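Local coordinates for major capsid protein (Paramecium bursaria Chlorella virus 1, PDB 5TIP) that builds the icosahedral capsid of a large DNA virus of algae, self-assembling into trimers that, 1680 of them, make up most of the glycoprotein shell, at residues A[228-233]-A[253-259]; A[85-90]-A[270-274]. The contacts are given in a common frame with arbitrary orientation. Residues are numbered along the deposited sequence.

Contact 1 of 2, residues A[228-233]-A[253-259]; sequences EQLQFT and NFNHPTK
From Glu228 the chain runs on as extended strand, and 253-256 form an irregular extended approach to the strand starting at Pro257. The two segments run in opposite senses: CA of Glu228 is 9.2 Å from CA of Lys259, CA of Gln231 6.8 Å from CA of Phe254, and CA of Thr233 7.4 Å from CA of Asn253. These spacings exceed those of paired strands, because both parent strands, 223-237 and 257-266, pair instead with strand 412-426, in one sheet of the second of the two jelly rolls that define this family of capsid proteins; side chains bridge the gap. Gln231 (chi1 m, chi2 t) offers its amide to the backbone of Asn255: Asn255 N donates to Gln231 OE1 (2.9 Å), and Gln231 NE2 donates to Asn255 O (2.7 Å). His256, with phi at +68°, turns the chain into its strand, and its O accepts from Thr258 OG1 (3.2 Å). Beyond the turn, Lys259 NZ forms a salt bridge with Glu228 OE2 (2.7 Å) and also donates to the O atoms of Pro359 and Gly361; Glu228 OE1 is paired with Lys418 and Arg362. Gln229 is satisfied elsewhere, its OE1 by Asn419 and Asn421 and its NE2 by Ile104 O.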
ATOM      1  N   GLU A 228      18.687   2.238 -16.002  1.00 27.88           N
ATOM      2  CA  GLU A 228      17.517   2.022 -16.835  1.00 25.10           C
ATOM      3  C   GLU A 228      17.308   3.233 -17.733  1.00 25.22           C
ATOM      4  O   GLU A 228      17.634   4.364 -17.363  1.00 26.90           O
ATOM      5  CB  GLU A 228      16.271   1.768 -15.984  1.00 25.63           C
ATOM      6  CG  GLU A 228      16.357   0.488 -15.172  1.00 31.07           C
ATOM      7  CD  GLU A 228      15.108   0.214 -14.361  1.00 36.04           C
ATOM      8  OE1 GLU A 228      14.087   0.896 -14.591  1.00 38.20           O
ATOM      9  OE2 GLU A 228      15.151  -0.677 -13.486  1.00 35.46           O
ATOM     10  N   GLN A 229      16.763   2.982 -18.918  1.00 26.24           N
ATOM     11  CA  GLN A 229      16.496   4.024 -19.893  1.00 22.04           C
ATOM     12  C   GLN A 229      15.071   3.887 -20.402  1.00 18.70           C
ATOM     13  O   GLN A 229      14.466   2.815 -20.340  1.00 24.60           O
ATOM     14  CB  GLN A 229      17.463   3.950 -21.080  1.00 22.82           C
ATOM     15  CG  GLN A 229      18.914   4.186 -20.737  1.00 23.13           C
ATOM     16  CD  GLN A 229      19.811   3.999 -21.940  1.00 26.40           C
ATOM     17  OE1 GLN A 229      19.875   2.913 -22.516  1.00 28.47           O
ATOM     18  NE2 GLN A 229      20.494   5.062 -22.339  1.00 28.49           N
ATOM     19  N   LEU A 230      14.540   4.991 -20.912  1.00 20.09           N
ATOM     20  CA  LEU A 230      13.246   4.995 -21.572  1.00 21.29           C
ATOM     21  C   LEU A 230      13.452   5.094 -23.076  1.00 22.49           C
ATOM     22  O   LEU A 230      14.294   5.865 -23.548  1.00 23.09           O
ATOM     23  CB  LEU A 230      12.375   6.155 -21.084  1.00 20.76           C
ATOM     24  CG  LEU A 230      11.009   6.253 -21.768  1.00 19.02           C
ATOM     25  CD1 LEU A 230      10.089   5.129 -21.312  1.00 18.70           C
ATOM     26  CD2 LEU A 230      10.372   7.612 -21.530  1.00 19.07           C
ATOM     27  N   GLN A 231      12.689   4.307 -23.825  1.00 22.11           N
ATOM     28  CA  GLN A 231      12.704   4.361 -25.278  1.00 23.90           C
ATOM     29  C   GLN A 231      11.336   4.805 -25.760  1.00 25.25           C
ATOM     30  O   GLN A 231      10.312   4.280 -25.312  1.00 25.58           O
ATOM     31  CB  GLN A 231      13.077   3.010 -25.891  1.00 27.17           C
ATOM     32  CG  GLN A 231      14.454   2.513 -25.495  1.00 31.74           C
ATOM     33  CD  GLN A 231      14.819   1.203 -26.165  1.00 31.93           C
ATOM     34  OE1 GLN A 231      15.031   1.151 -27.376  1.00 34.55           O
ATOM     35  NE2 GLN A 231      14.891   0.137 -25.379  1.00 31.21           N
ATOM     36  N   PHE A 232      11.326   5.779 -26.665  1.00 26.18           N
ATOM     37  CA  PHE A 232      10.088   6.292 -27.240  1.00 27.12           C
ATOM     38  C   PHE A 232      10.442   6.971 -28.551  1.00 32.54           C
ATOM     39  O   PHE A 232      11.183   7.958 -28.555  1.00 37.39           O
ATOM     40  CB  PHE A 232       9.402   7.266 -26.280  1.00 26.51           C
ATOM     41  CG  PHE A 232       8.174   7.916 -26.848  1.00 26.73           C
ATOM     42  CD1 PHE A 232       7.004   7.195 -27.014  1.00 26.32           C
ATOM     43  CD2 PHE A 232       8.189   9.252 -27.210  1.00 25.53           C
ATOM     44  CE1 PHE A 232       5.874   7.795 -27.534  1.00 24.91           C
ATOM     45  CE2 PHE A 232       7.064   9.856 -27.731  1.00 26.82           C
ATOM     46  CZ  PHE A 232       5.904   9.126 -27.893  1.00 25.70           C
ATOM     47  N   THR A 233       9.927   6.438 -29.656  1.00 32.53           N
ATOM     48  CA  THR A 233      10.263   6.923 -30.987  1.00 34.39           C
ATOM     49  C   THR A 233       9.204   7.856 -31.562  1.00 38.39           C
ATOM     50  O   THR A 233       9.272   8.196 -32.748  1.00 41.47           O
ATOM     51  CB  THR A 233      10.486   5.745 -31.935  1.00 36.59           C
ATOM     52  OG1 THR A 233       9.266   5.005 -32.074  1.00 38.69           O
ATOM     53  CG2 THR A 233      11.567   4.825 -31.388  1.00 35.90           C
ATOM     54  N   ASN A 253      10.498  -0.446 -32.751  1.00 33.68           N
ATOM     55  CA  ASN A 253      11.837  -0.084 -32.968  1.00 36.56           C
ATOM     56  C   ASN A 253      12.537   0.195 -31.644  1.00 38.64           C
ATOM     57  O   ASN A 253      12.843   1.288 -31.316  1.00 40.91           O
ATOM     58  CB  ASN A 253      11.878   1.067 -33.982  1.00 41.09           C
ATOM     59  CG  ASN A 253      13.221   1.651 -34.154  1.00 44.83           C
ATOM     60  OD1 ASN A 253      14.198   1.013 -34.006  1.00 46.82           O
ATOM     61  ND2 ASN A 253      13.259   2.878 -34.469  1.00 47.09           N
ATOM     62  N   PHE A 254      12.757  -0.864 -30.900  1.00 38.93           N
ATOM     63  CA  PHE A 254      13.412  -0.826 -29.604  1.00 33.03           C
ATOM     64  C   PHE A 254      14.715  -1.614 -29.662  1.00 29.97           C
ATOM     65  O   PHE A 254      14.957  -2.387 -30.593  1.00 31.44           O
ATOM     66  CB  PHE A 254      12.491  -1.391 -28.518  1.00 31.94           C
ATOM     67  CG  PHE A 254      11.194  -0.642 -28.377  1.00 28.39           C
ATOM     68  CD1 PHE A 254      11.171   0.743 -28.382  1.00 28.14           C
ATOM     69  CD2 PHE A 254       9.996  -1.326 -28.261  1.00 28.29           C
ATOM     70  CE1 PHE A 254       9.979   1.430 -28.258  1.00 27.56           C
ATOM     71  CE2 PHE A 254       8.802  -0.645 -28.139  1.00 28.71           C
ATOM     72  CZ  PHE A 254       8.793   0.734 -28.138  1.00 28.02           C
ATOM     73  N   ASN A 255      15.558  -1.407 -28.652  1.00 28.29           N
ATOM     74  CA  ASN A 255      16.831  -2.106 -28.543  1.00 29.32           C
ATOM     75  C   ASN A 255      17.092  -2.420 -27.077  1.00 26.19           C
ATOM     76  O   ASN A 255      16.309  -2.049 -26.195  1.00 26.15           O
ATOM     77  CB  ASN A 255      17.982  -1.286 -29.142  1.00 33.96           C
ATOM     78  CG  ASN A 255      17.830  -1.063 -30.634  1.00 38.90           C
ATOM     79  OD1 ASN A 255      17.571   0.052 -31.084  1.00 39.92           O
ATOM     80  ND2 ASN A 255      18.000  -2.126 -31.412  1.00 41.75           N
ATOM     81  N   HIS A 256      18.204  -3.125 -26.825  1.00 26.25           N
ATOM     82  CA  HIS A 256      18.724  -3.430 -25.493  1.00 26.83           C
ATOM     83  C   HIS A 256      17.815  -4.400 -24.743  1.00 24.17           C
ATOM     84  O   HIS A 256      16.663  -4.611 -25.145  1.00 24.41           O
ATOM     85  CB  HIS A 256      18.908  -2.141 -24.688  1.00 30.69           C
ATOM     86  CG  HIS A 256      19.824  -1.150 -25.333  1.00 33.99           C
ATOM     87  ND1 HIS A 256      19.441   0.141 -25.624  1.00 35.60           N
ATOM     88  CD2 HIS A 256      21.111  -1.261 -25.741  1.00 34.85           C
ATOM     89  CE1 HIS A 256      20.448   0.779 -26.192  1.00 35.12           C
ATOM     90  NE2 HIS A 256      21.475  -0.047 -26.270  1.00 35.24           N
ATOM     91  N   PRO A 257      18.299  -5.029 -23.670  1.00 22.57           N
ATOM     92  CA  PRO A 257      17.414  -5.852 -22.830  1.00 23.13           C
ATOM     93  C   PRO A 257      16.315  -5.007 -22.203  1.00 22.96           C
ATOM     94  O   PRO A 257      16.578  -4.098 -21.412  1.00 24.50           O
ATOM     95  CB  PRO A 257      18.367  -6.425 -21.775  1.00 21.32           C
ATOM     96  CG  PRO A 257      19.700  -6.418 -22.432  1.00 20.64           C
ATOM     97  CD  PRO A 257      19.715  -5.189 -23.293  1.00 23.01           C
ATOM     98  N   THR A 258      15.072  -5.321 -22.558  1.00 23.54           N
ATOM     99  CA  THR A 258      13.913  -4.517 -22.194  1.00 24.36           C
ATOM    100  C   THR A 258      13.120  -5.210 -21.094  1.00 23.04           C
ATOM    101  O   THR A 258      12.834  -6.408 -21.190  1.00 24.70           O
ATOM    102  CB  THR A 258      13.023  -4.274 -23.416  1.00 23.54           C
ATOM    103  OG1 THR A 258      13.770  -3.568 -24.415  1.00 25.87           O
ATOM    104  CG2 THR A 258      11.797  -3.458 -23.042  1.00 19.19           C
ATOM    105  N   LYS A 259      12.760  -4.449 -20.057  1.00 22.74           N
ATOM    106  CA  LYS A 259      12.000  -5.003 -18.941  1.00 23.42           C
ATOM    107  C   LYS A 259      10.530  -5.189 -19.291  1.00 23.09           C
ATOM    108  O   LYS A 259       9.940  -6.226 -18.970  1.00 25.82           O
ATOM    109  CB  LYS A 259      12.128  -4.099 -17.716  1.00 21.21           C
ATOM    110  CG  LYS A 259      13.544  -3.684 -17.388  1.00 23.25           C
ATOM    111  CD  LYS A 259      13.564  -2.703 -16.229  1.00 24.77           C
ATOM    112  CE  LYS A 259      12.982  -3.328 -14.973  1.00 26.32           C
ATOM    113  NZ  LYS A 259      13.051  -2.397 -13.816  1.00 25.40           N
TER

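Contact 2 of 2, residues A[85-90]-A[270-274]; sequences YYPAEE and NYGQY
This contact spans the two jelly rolls of the capsid protein: the start of helix 87-91 and the two residues before it, in the N-terminal one, meet a type II beta turn, Asn270 to Gln273, in the loop after strand 257-266 of the C-terminal one. Tyr271, at the second position of the turn (phi/psi -69/133), carries by far the most buried surface. Its ring, with chi1 t and chi2 75°, reaches into the helix start. Tyr85 (chi1 t) and Glu90 share most of the opposing surface in nearly equal parts. Glu90, extended with chi1 and chi2 both t, covers one face: its CB stands 3.6 Å from the centroid of the Tyr271 ring and 5° off the normal, a CH-pi contact, while Glu90 CG is 3.6 Å from Tyr271 CD1. At the far end, Tyr271 OH donates a very short hydrogen bond to Glu89 OE2 (2.5 Å), a carboxylate oxygen also salt-bridged to Arg113. Tyr86 occupies the N-cap position, its O accepting from Glu90 N (3.0 Å). Tyr85 CD2 lies 3.6 Å from Tyr271 O and 4.3 Å from Tyr271 CD2. Gly272, at phi/psi 71/7, sits at the edge of the Tyr85 ring, where an ideal CB would lie 2.6 Å from Tyr85 CE2, a clash. A water joins the segments there, lying 2.7 Å from Tyr85 OH and donating to Gly272 O at 2.6 Å.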
ATOM      1  N   TYR A  85      -6.090  18.927 -15.095  1.00 26.01           N
ATOM      2  CA  TYR A  85      -5.724  17.514 -14.992  1.00 21.95           C
ATOM      3  C   TYR A  85      -4.202  17.425 -15.040  1.00 23.29           C
ATOM      4  O   TYR A  85      -3.611  17.436 -16.125  1.00 26.84           O
ATOM      5  CB  TYR A  85      -6.366  16.691 -16.104  1.00 19.92           C
ATOM      6  CG  TYR A  85      -6.227  15.196 -15.921  1.00 20.74           C
ATOM      7  CD1 TYR A  85      -6.874  14.544 -14.879  1.00 21.02           C
ATOM      8  CD2 TYR A  85      -5.462  14.434 -16.794  1.00 23.31           C
ATOM      9  CE1 TYR A  85      -6.756  13.179 -14.706  1.00 21.73           C
ATOM     10  CE2 TYR A  85      -5.339  13.064 -16.629  1.00 24.11           C
ATOM     11  CZ  TYR A  85      -5.990  12.443 -15.584  1.00 23.86           C
ATOM     12  OH  TYR A  85      -5.874  11.083 -15.411  1.00 28.02           O
ATOM     13  N   TYR A  86      -3.583  17.327 -13.866  1.00 21.77           N
ATOM     14  CA  TYR A  86      -2.133  17.261 -13.725  1.00 22.09           C
ATOM     15  C   TYR A  86      -1.425  18.364 -14.521  1.00 25.36           C
ATOM     16  O   TYR A  86      -0.596  18.075 -15.387  1.00 28.34           O
ATOM     17  CB  TYR A  86      -1.616  15.889 -14.135  1.00 18.87           C
ATOM     18  CG  TYR A  86      -2.092  14.759 -13.246  1.00 18.46           C
ATOM     19  CD1 TYR A  86      -1.369  14.384 -12.123  1.00 20.95           C
ATOM     20  CD2 TYR A  86      -3.265  14.072 -13.528  1.00 20.12           C
ATOM     21  CE1 TYR A  86      -1.801  13.354 -11.305  1.00 23.64           C
ATOM     22  CE2 TYR A  86      -3.706  13.041 -12.717  1.00 18.89           C
ATOM     23  CZ  TYR A  86      -2.970  12.686 -11.606  1.00 20.73           C
ATOM     24  OH  TYR A  86      -3.402  11.660 -10.794  1.00 18.08           O
ATOM     25  N   PRO A  87      -1.729  19.637 -14.244  1.00 24.75           N
ATOM     26  CA  PRO A  87      -1.144  20.707 -15.069  1.00 23.78           C
ATOM     27  C   PRO A  87       0.356  20.853 -14.889  1.00 26.72           C
ATOM     28  O   PRO A  87       1.066  21.134 -15.862  1.00 32.20           O
ATOM     29  CB  PRO A  87      -1.903  21.956 -14.601  1.00 20.87           C
ATOM     30  CG  PRO A  87      -2.292  21.646 -13.202  1.00 22.02           C
ATOM     31  CD  PRO A  87      -2.594  20.177 -13.180  1.00 22.54           C
ATOM     32  N   ALA A  88       0.864  20.666 -13.669  1.00 24.79           N
ATOM     33  CA  ALA A  88       2.303  20.758 -13.449  1.00 26.67           C
ATOM     34  C   ALA A  88       3.047  19.617 -14.127  1.00 30.24           C
ATOM     35  O   ALA A  88       4.190  19.795 -14.563  1.00 35.45           O
ATOM     36  CB  ALA A  88       2.606  20.766 -11.954  1.00 25.46           C
ATOM     37  N   GLU A  89       2.423  18.442 -14.212  1.00 25.91           N
ATOM     38  CA  GLU A  89       3.037  17.327 -14.922  1.00 26.85           C
ATOM     39  C   GLU A  89       3.073  17.588 -16.422  1.00 26.54           C
ATOM     40  O   GLU A  89       4.087  17.329 -17.081  1.00 30.31           O
ATOM     41  CB  GLU A  89       2.282  16.038 -14.605  1.00 27.14           C
ATOM     42  CG  GLU A  89       2.696  14.837 -15.426  1.00 26.58           C
ATOM     43  CD  GLU A  89       1.745  13.673 -15.246  1.00 26.68           C
ATOM     44  OE1 GLU A  89       1.759  13.053 -14.162  1.00 26.29           O
ATOM     45  OE2 GLU A  89       0.973  13.388 -16.185  1.00 25.66           O
ATOM     46  N   GLU A  90       1.976  18.107 -16.980  1.00 26.58           N
ATOM     47  CA  GLU A  90       1.951  18.422 -18.404  1.00 23.79           C
ATOM     48  C   GLU A  90       2.893  19.567 -18.744  1.00 26.74           C
ATOM     49  O   GLU A  90       3.478  19.582 -19.833  1.00 28.30           O
ATOM     50  CB  GLU A  90       0.530  18.769 -18.847  1.00 24.40           C
ATOM     51  CG  GLU A  90       0.417  19.063 -20.334  1.00 29.62           C
ATOM     52  CD  GLU A  90      -0.966  19.516 -20.744  1.00 33.72           C
ATOM     53  OE1 GLU A  90      -1.814  19.735 -19.853  1.00 36.06           O
ATOM     54  OE2 GLU A  90      -1.206  19.658 -21.962  1.00 35.22           O
ATOM     55  N   ASN A 270      -6.638  16.315 -25.753  1.00 32.16           N
ATOM     56  CA  ASN A 270      -6.794  16.395 -24.306  1.00 28.55           C
ATOM     57  C   ASN A 270      -5.695  15.599 -23.620  1.00 26.56           C
ATOM     58  O   ASN A 270      -5.457  14.436 -23.962  1.00 29.20           O
ATOM     59  CB  ASN A 270      -8.167  15.880 -23.873  1.00 27.80           C
ATOM     60  CG  ASN A 270      -9.302  16.653 -24.508  1.00 29.97           C
ATOM     61  OD1 ASN A 270      -9.349  17.882 -24.432  1.00 32.90           O
ATOM     62  ND2 ASN A 270     -10.219  15.941 -25.150  1.00 30.41           N
ATOM     63  N   TYR A 271      -5.038  16.228 -22.650  1.00 24.75           N
ATOM     64  CA  TYR A 271      -3.920  15.602 -21.960  1.00 22.92           C
ATOM     65  C   TYR A 271      -4.405  14.449 -21.093  1.00 24.10           C
ATOM     66  O   TYR A 271      -5.384  14.581 -20.353  1.00 31.08           O
ATOM     67  CB  TYR A 271      -3.185  16.630 -21.103  1.00 22.33           C
ATOM     68  CG  TYR A 271      -1.994  16.069 -20.361  1.00 24.66           C
ATOM     69  CD1 TYR A 271      -0.810  15.783 -21.028  1.00 27.92           C
ATOM     70  CD2 TYR A 271      -2.049  15.832 -18.994  1.00 25.63           C
ATOM     71  CE1 TYR A 271       0.285  15.272 -20.355  1.00 25.69           C
ATOM     72  CE2 TYR A 271      -0.958  15.322 -18.313  1.00 24.83           C
ATOM     73  CZ  TYR A 271       0.205  15.045 -18.999  1.00 24.65           C
ATOM     74  OH  TYR A 271       1.294  14.537 -18.330  1.00 26.35           O
ATOM     75  N   GLY A 272      -3.719  13.314 -21.192  1.00 25.50           N
ATOM     76  CA  GLY A 272      -4.047  12.165 -20.376  1.00 24.63           C
ATOM     77  C   GLY A 272      -5.342  11.468 -20.719  1.00 23.04           C
ATOM     78  O   GLY A 272      -5.748  10.563 -19.986  1.00 22.88           O
ATOM     79  N   GLN A 273      -6.010  11.855 -21.804  1.00 24.04           N
ATOM     80  CA  GLN A 273      -7.248  11.193 -22.208  1.00 26.16           C
ATOM     81  C   GLN A 273      -6.887   9.910 -22.941  1.00 28.12           C
ATOM     82  O   GLN A 273      -6.486   9.935 -24.107  1.00 27.94           O
ATOM     83  CB  GLN A 273      -8.106  12.101 -23.081  1.00 25.70           C
ATOM     84  CG  GLN A 273      -9.459  11.484 -23.411  1.00 25.88           C
ATOM     85  CD  GLN A 273     -10.170  12.177 -24.556  1.00 28.02           C
ATOM     86  OE1 GLN A 273      -9.861  13.316 -24.898  1.00 32.04           O
ATOM     87  NE2 GLN A 273     -11.135  11.486 -25.152  1.00 29.38           N
ATOM     88  N   TYR A 274      -7.033   8.778 -22.256  1.00 29.24           N
ATOM     89  CA  TYR A 274      -6.730   7.474 -22.824  1.00 28.31           C
ATOM     90  C   TYR A 274      -7.979   6.666 -23.141  1.00 28.95           C
ATOM     91  O   TYR A 274      -7.865   5.549 -23.656  1.00 30.51           O
ATOM     92  CB  TYR A 274      -5.833   6.679 -21.869  1.00 25.80           C
ATOM     93  CG  TYR A 274      -4.499   7.332 -21.586  1.00 24.99           C
ATOM     94  CD1 TYR A 274      -3.809   8.011 -22.582  1.00 25.06           C
ATOM     95  CD2 TYR A 274      -3.928   7.268 -20.323  1.00 25.97           C
ATOM     96  CE1 TYR A 274      -2.590   8.607 -22.326  1.00 25.61           C
ATOM     97  CE2 TYR A 274      -2.709   7.858 -20.058  1.00 25.28           C
ATOM     98  CZ  TYR A 274      -2.045   8.526 -21.062  1.00 24.96           C
ATOM     99  OH  TYR A 274      -0.829   9.116 -20.803  1.00 27.37           O
TER
HETATM  100  O   HOH W   1      -4.949   9.836 -17.593  1.00 27.39           O

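In the fold
Contacts 1 and 2 lie on opposite sides of the chain's centre, their own centres 24 Å apart and nearest atoms about 10 Å apart. Neither is wholly buried, but contact 1 includes exposed residues at its 233/253 end, whereas none of the touching residues of contact 2 is exposed. Strand 257-266 relates them: contact 1 holds its beginning, and contact 2 uses the loop that follows its end. Contact 1 is internal to the second jelly roll, both its strands pairing with 412-426; contact 2 joins both jelly rolls. Their chemistry differs accordingly: a side-chain amide paired with a loop backbone and an interstrand salt bridge in the first, aromatic packing with a tyrosine-carboxylate bond and a water in the second.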